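Local coordinates for AT-rich DNA-binding protein (Thermus thermophilus, PDB 2DT5) that binds DNA as a homodimeric Rex-family repressor and adjusts transcription to the cellular NADH/NAD(+) redox state, at the interface of chains A and B. Residues are numbered along the deposited sequence; one frame, centred on the assembly and turned at random. Chains: chain A/B, AT-rich DNA-binding protein.

The interface of chains A and B. Residues chain A 198, 205, 209-210; chain B 51-52.
B:Tyr51, the last residue of helix 42-51 in the winged-helix DNA-binding domain, sets its phenol ring against the C-terminal segment of the other subunit, with A:Met210 over one face and A:Trp205 at its edge, near the hydroxyl end. This is part of the two-fold homodimer interface, and a twin exists with the chains exchanged. Its CG lies anti to the backbone N (chi1 179°), which carries the ring away from its own helix and toward chain A. A:Met210, in the short 3-10 helix 207-210, places CG over the centre, 3.5 Å from the centroid of the B:Tyr51 ring, in a CH-pi contact. An unbranched methionine suits this place, since its slim methylene can lie flat on an aromatic face while the chain continues to a second partner. Tyrosine joins an apolar ring to a polar tip; tryptophan answers with a broad apolar ring system and an N-H donor. A:Trp205 NE1 donates to B:Tyr51 OH at 2.9 Å. The angle at the hydrogen is 151°, the oxygen tilted somewhat out of the indole plane. The bond gives the indole N-H an acceptor amid largely apolar surroundings, and A:Met209 CB flanks B:Tyr51 OH at 3.6 Å. An alanine in place of B:Tyr51 would probably leave the indole N-H without its acceptor and open a gap beneath A:Met210. Phenylalanine suits position B:Phe52 by burying no polar atom: the B:Tyr51 edge, at CD2, points onto the centre of its face, while its rim reaches the indole tip to tip, CZ 3.5 Å from A:Trp205 CZ2. A:Phe198 backs the indole, its CZ 3.8 Å above the A:Trp205 plane toward the rim. The bend at chi3 of A:Met210 (85°) turns its methyl to B:Phe52, where CE stops 3.5 Å from CE1.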
ATOM      1  N   PHE A 198      14.077   6.153   4.998  1.00 27.78           N
ATOM      2  CA  PHE A 198      14.248   7.581   5.145  1.00 29.82           C
ATOM      3  C   PHE A 198      14.157   8.011   6.607  1.00 34.20           C
ATOM      4  O   PHE A 198      14.966   8.822   7.069  1.00 24.67           O
ATOM      5  CB  PHE A 198      13.202   8.356   4.336  1.00 30.92           C
ATOM      6  CG  PHE A 198      13.282   9.849   4.530  1.00 28.51           C
ATOM      7  CD1 PHE A 198      14.165  10.622   3.771  1.00 26.99           C
ATOM      8  CD2 PHE A 198      12.544  10.466   5.536  1.00 27.41           C
ATOM      9  CE1 PHE A 198      14.314  11.986   4.017  1.00 25.55           C
ATOM     10  CE2 PHE A 198      12.679  11.835   5.798  1.00 26.36           C
ATOM     11  CZ  PHE A 198      13.571  12.599   5.034  1.00 26.31           C
ATOM     12  N   TRP A 205      13.026  14.330  11.370  1.00 40.16           N
ATOM     13  CA  TRP A 205      12.403  15.063  10.278  1.00 31.05           C
ATOM     14  C   TRP A 205      10.896  14.845  10.239  1.00 34.13           C
ATOM     15  O   TRP A 205      10.400  13.747  10.520  1.00 31.81           O
ATOM     16  CB  TRP A 205      13.012  14.633   8.953  1.00 28.96           C
ATOM     17  CG  TRP A 205      12.605  15.492   7.806  1.00 31.75           C
ATOM     18  CD1 TRP A 205      13.222  16.637   7.378  1.00 32.97           C
ATOM     19  CD2 TRP A 205      11.502  15.273   6.919  1.00 29.84           C
ATOM     20  NE1 TRP A 205      12.578  17.134   6.266  1.00 35.09           N
ATOM     21  CE2 TRP A 205      11.525  16.312   5.957  1.00 31.18           C
ATOM     22  CE3 TRP A 205      10.506  14.288   6.828  1.00 30.61           C
ATOM     23  CZ2 TRP A 205      10.576  16.408   4.931  1.00 31.87           C
ATOM     24  CZ3 TRP A 205       9.563  14.388   5.801  1.00 26.02           C
ATOM     25  CH2 TRP A 205       9.615  15.435   4.864  1.00 29.90           C
ATOM     26  N   MET A 209       8.331  20.731   8.245  1.00 35.00           N
ATOM     27  CA  MET A 209       9.564  21.483   8.064  1.00 39.00           C
ATOM     28  C   MET A 209       9.642  22.002   6.633  1.00 38.82           C
ATOM     29  O   MET A 209      10.354  22.967   6.355  1.00 40.61           O
ATOM     30  CB  MET A 209      10.782  20.596   8.379  1.00 38.72           C
ATOM     31  CG  MET A 209      10.815  20.094   9.822  1.00 33.44           C
ATOM     32  SD  MET A 209      12.131  18.902  10.126  1.00 38.74           S
ATOM     33  CE  MET A 209      13.578  19.905   9.784  1.00 37.69           C
ATOM     34  N   MET A 210       8.905  21.371   5.722  1.00 35.77           N
ATOM     35  CA  MET A 210       8.908  21.812   4.325  1.00 38.26           C
ATOM     36  C   MET A 210       8.056  23.067   4.128  1.00 39.43           C
ATOM     37  O   MET A 210       8.173  23.756   3.110  1.00 37.48           O
ATOM     38  CB  MET A 210       8.379  20.705   3.407  1.00 38.01           C
ATOM     39  CG  MET A 210       9.296  19.489   3.301  1.00 37.10           C
ATOM     40  SD  MET A 210       8.586  18.213   2.255  1.00 38.85           S
ATOM     41  CE  MET A 210       9.116  18.748   0.590  1.00 27.39           C
TER
ATOM     42  N   TYR B  51      13.335  21.715  -2.003  1.00 31.90           N
ATOM     43  CA  TYR B  51      13.575  21.451  -0.591  1.00 33.89           C
ATOM     44  C   TYR B  51      14.655  20.399  -0.385  1.00 31.51           C
ATOM     45  O   TYR B  51      15.534  20.576   0.440  1.00 32.22           O
ATOM     46  CB  TYR B  51      12.308  20.981   0.115  1.00 31.97           C
ATOM     47  CG  TYR B  51      12.519  20.672   1.589  1.00 38.59           C
ATOM     48  CD1 TYR B  51      12.486  21.687   2.541  1.00 31.62           C
ATOM     49  CD2 TYR B  51      12.747  19.365   2.031  1.00 34.98           C
ATOM     50  CE1 TYR B  51      12.666  21.426   3.898  1.00 33.97           C
ATOM     51  CE2 TYR B  51      12.934  19.089   3.401  1.00 36.32           C
ATOM     52  CZ  TYR B  51      12.890  20.133   4.324  1.00 32.25           C
ATOM     53  OH  TYR B  51      13.078  19.905   5.666  1.00 33.99           O
ATOM     54  N   PHE B  52      14.597  19.309  -1.144  1.00 35.30           N
ATOM     55  CA  PHE B  52      15.593  18.256  -0.994  1.00 33.77           C
ATOM     56  C   PHE B  52      16.863  18.430  -1.821  1.00 32.28           C
ATOM     57  O   PHE B  52      17.656  17.505  -1.941  1.00 34.39           O
ATOM     58  CB  PHE B  52      14.958  16.876  -1.249  1.00 34.10           C
ATOM     59  CG  PHE B  52      13.978  16.449  -0.186  1.00 36.20           C
ATOM     60  CD1 PHE B  52      12.620  16.703  -0.327  1.00 37.99           C
ATOM     61  CD2 PHE B  52      14.426  15.849   0.988  1.00 39.43           C
ATOM     62  CE1 PHE B  52      11.722  16.376   0.692  1.00 36.42           C
ATOM     63  CE2 PHE B  52      13.533  15.520   2.007  1.00 34.20           C
ATOM     64  CZ  PHE B  52      12.182  15.788   1.858  1.00 34.60           C
TER